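Local coordinates for C3-degrading proteinase (CppA protein) (PDB 3E0R), which probably degrades complement component C3 and is built from two regions of the glyoxalase clan, at residues 74-79 / 125-130. Numbering follows the deposited sequence.
Sequences LARLIV and DDIASL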
ATOM      1  N   LEU A  74      -6.736   2.298  -5.337  1.00 21.08           N
ATOM      2  CA  LEU A  74      -5.664   1.306  -5.272  1.00 21.17           C
ATOM      3  C   LEU A  74      -5.993   0.259  -6.303  1.00 21.56           C
ATOM      4  O   LEU A  74      -6.946  -0.481  -6.145  1.00 23.92           O
ATOM      5  CB  LEU A  74      -5.524   0.657  -3.874  1.00 21.23           C
ATOM      6  CG  LEU A  74      -4.333  -0.344  -3.789  1.00 20.48           C
ATOM      7  CD1 LEU A  74      -3.057   0.355  -3.734  1.00 16.70           C
ATOM      8  CD2 LEU A  74      -4.449  -1.275  -2.625  1.00 19.89           C
ATOM      9  N   ALA A  75      -5.225   0.233  -7.380  1.00 21.67           N
ATOM     10  CA  ALA A  75      -5.319  -0.795  -8.399  1.00 21.72           C
ATOM     11  C   ALA A  75      -4.701  -2.101  -7.835  1.00 21.72           C
ATOM     12  O   ALA A  75      -5.401  -3.101  -7.723  1.00 21.58           O
ATOM     13  CB  ALA A  75      -4.637  -0.328  -9.713  1.00 21.15           C
ATOM     14  N   ARG A  76      -3.433  -2.062  -7.423  1.00 21.59           N
ATOM     15  CA  ARG A  76      -2.786  -3.198  -6.737  1.00 22.21           C
ATOM     16  C   ARG A  76      -1.727  -2.725  -5.738  1.00 22.29           C
ATOM     17  O   ARG A  76      -1.016  -1.803  -6.032  1.00 22.74           O
ATOM     18  CB  ARG A  76      -2.068  -4.099  -7.736  1.00 21.84           C
ATOM     19  CG  ARG A  76      -2.901  -5.168  -8.426  1.00 24.32           C
ATOM     20  CD  ARG A  76      -2.020  -6.324  -8.913  1.00 22.81           C
ATOM     21  NE  ARG A  76      -0.980  -5.822  -9.804  1.00 24.90           N
ATOM     22  CZ  ARG A  76      -0.189  -6.584 -10.581  1.00 26.22           C
ATOM     23  NH1 ARG A  76      -0.268  -7.900 -10.583  1.00 26.74           N
ATOM     24  NH2 ARG A  76       0.712  -6.019 -11.359  1.00 26.22           N
ATOM     25  N   LEU A  77      -1.622  -3.376  -4.581  1.00 21.83           N
ATOM     26  CA  LEU A  77      -0.478  -3.239  -3.683  1.00 21.19           C
ATOM     27  C   LEU A  77       0.523  -4.278  -4.034  1.00 20.69           C
ATOM     28  O   LEU A  77       0.180  -5.445  -4.135  1.00 21.48           O
ATOM     29  CB  LEU A  77      -0.880  -3.464  -2.225  1.00 20.68           C
ATOM     30  CG  LEU A  77       0.074  -2.946  -1.107  1.00 21.56           C
ATOM     31  CD1 LEU A  77       0.095  -1.429  -1.009  1.00 22.54           C
ATOM     32  CD2 LEU A  77      -0.340  -3.590   0.239  1.00 22.48           C
ATOM     33  N   ILE A  78       1.775  -3.869  -4.174  1.00 21.34           N
ATOM     34  CA  ILE A  78       2.876  -4.747  -4.587  1.00 21.27           C
ATOM     35  C   ILE A  78       3.871  -4.868  -3.443  1.00 20.65           C
ATOM     36  O   ILE A  78       4.365  -3.899  -2.912  1.00 20.75           O
ATOM     37  CB  ILE A  78       3.515  -4.270  -5.890  1.00 21.31           C
ATOM     38  CG1 ILE A  78       2.424  -4.036  -6.953  1.00 22.83           C
ATOM     39  CG2 ILE A  78       4.581  -5.289  -6.415  1.00 20.83           C
ATOM     40  CD1 ILE A  78       2.929  -3.404  -8.180  1.00 22.25           C
ATOM     41  N   VAL A  79       4.076  -6.098  -3.010  1.00 21.12           N
ATOM     42  CA  VAL A  79       4.947  -6.406  -1.869  1.00 19.81           C
ATOM     43  C   VAL A  79       6.085  -7.213  -2.433  1.00 19.35           C
ATOM     44  O   VAL A  79       5.905  -8.337  -2.833  1.00 18.86           O
ATOM     45  CB  VAL A  79       4.192  -7.174  -0.783  1.00 19.15           C
ATOM     46  CG1 VAL A  79       5.097  -7.467   0.415  1.00 17.02           C
ATOM     47  CG2 VAL A  79       2.900  -6.386  -0.359  1.00 19.99           C
ATOM     48  N   ASP A 125      13.040  -8.823  -9.543  1.00 32.53           N
ATOM     49  CA  ASP A 125      13.601  -7.499  -9.871  1.00 33.59           C
ATOM     50  C   ASP A 125      12.781  -6.867 -11.019  1.00 34.91           C
ATOM     51  O   ASP A 125      12.924  -5.691 -11.347  1.00 35.17           O
ATOM     52  CB  ASP A 125      15.086  -7.570 -10.239  1.00 33.98           C
ATOM     53  CG  ASP A 125      15.867  -8.543  -9.371  1.00 35.07           C
ATOM     54  OD1 ASP A 125      16.794  -8.104  -8.650  1.00 36.92           O
ATOM     55  OD2 ASP A 125      15.562  -9.754  -9.428  1.00 36.31           O
ATOM     56  N   ASP A 126      11.905  -7.662 -11.610  1.00 36.25           N
ATOM     57  CA  ASP A 126      10.992  -7.180 -12.606  1.00 37.42           C
ATOM     58  C   ASP A 126       9.782  -8.096 -12.576  1.00 37.81           C
ATOM     59  O   ASP A 126       9.841  -9.241 -13.033  1.00 38.33           O
ATOM     60  CB  ASP A 126      11.695  -7.198 -13.963  1.00 37.62           C
ATOM     61  CG  ASP A 126      10.729  -7.087 -15.156  1.00 39.15           C
ATOM     62  OD1 ASP A 126       9.567  -6.620 -14.998  1.00 39.77           O
ATOM     63  OD2 ASP A 126      11.170  -7.476 -16.267  1.00 39.55           O
ATOM     64  N   ILE A 127       8.681  -7.590 -12.039  1.00 38.17           N
ATOM     65  CA  ILE A 127       7.439  -8.375 -11.956  1.00 38.26           C
ATOM     66  C   ILE A 127       6.874  -8.769 -13.359  1.00 38.45           C
ATOM     67  O   ILE A 127       5.943  -9.566 -13.464  1.00 38.77           O
ATOM     68  CB  ILE A 127       6.344  -7.665 -11.039  1.00 38.41           C
ATOM     69  CG1 ILE A 127       5.492  -6.637 -11.820  1.00 38.44           C
ATOM     70  CG2 ILE A 127       6.980  -6.940  -9.899  1.00 36.94           C
ATOM     71  CD1 ILE A 127       4.750  -5.644 -10.918  1.00 37.56           C
ATOM     72  N   ALA A 128       7.449  -8.230 -14.429  1.00 38.54           N
ATOM     73  CA  ALA A 128       7.052  -8.593 -15.801  1.00 38.34           C
ATOM     74  C   ALA A 128       7.578  -9.996 -16.258  1.00 38.56           C
ATOM     75  O   ALA A 128       7.154 -10.526 -17.272  1.00 37.57           O
ATOM     76  CB  ALA A 128       7.493  -7.510 -16.743  1.00 37.84           C
ATOM     77  N   SER A 129       8.490 -10.587 -15.484  1.00 39.09           N
ATOM     78  CA  SER A 129       8.909 -11.987 -15.665  1.00 39.15           C
ATOM     79  C   SER A 129       7.899 -12.998 -15.071  1.00 39.31           C
ATOM     80  O   SER A 129       8.017 -14.198 -15.299  1.00 39.39           O
ATOM     81  CB  SER A 129      10.300 -12.218 -15.029  1.00 38.93           C
ATOM     82  OG  SER A 129      10.242 -12.113 -13.605  1.00 38.02           O
ATOM     83  N   LEU A 130       6.922 -12.539 -14.301  1.00 39.69           N
ATOM     84  CA  LEU A 130       5.951 -13.477 -13.718  1.00 40.28           C
ATOM     85  C   LEU A 130       5.081 -14.155 -14.792  1.00 40.11           C
ATOM     86  O   LEU A 130       4.496 -13.478 -15.630  1.00 39.47           O
ATOM     87  CB  LEU A 130       5.045 -12.806 -12.663  1.00 39.97           C
ATOM     88  CG  LEU A 130       5.670 -12.207 -11.412  1.00 41.47           C
ATOM     89  CD1 LEU A 130       4.582 -11.493 -10.525  1.00 40.22           C
ATOM     90  CD2 LEU A 130       6.497 -13.263 -10.609  1.00 43.30           C
TER
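Ile78 in segment 74-79 of strand 74-81 and Ile127 in the loop 125-130 are the closest backbone pair, 9.4 Å between their CA atoms, so side chains alone bridge the gap. Ile127 does this from the loop side with one methyl. Its CD1 lies 4.0 Å from Ile78 CD1, and the two isoleucine side chains cross at about a right angle. The same CD1 is 4.1 Å from Arg76 NH2 and meets the guanidinium obliquely. A chi1 of 86° tucks CG1 of Ile127 in between its own N and C, and a near-trans chi2 carries CD1 out to the strand. Both Ile127 and Ile78 also touch His122 of strand 118-122. The guanidinium is held by charge: NE of Arg76 forms a salt bridge with Glu156 and NH1 another with Glu110. These two carboxylates probably fix the group that Ile127 packs against.

The loop has its own bonds. Asp126 O accepts from Ser129 N at 3.1 Å. It also accepts from Ser129 OG at 3.0 Å. Leu130 N bonds to Ile127 O. They hold the short 3-10 turn 127-129. A classic beta bulge lies opposite Glu156 of strand 151-159, where Ala75 and Arg76 share that one partner. The contact lays a 3-10 turn, on the connection between strands 118-122 and 131-132, against one face of a mixed beta sheet in the glyoxalase-clan N-terminal region of CppA.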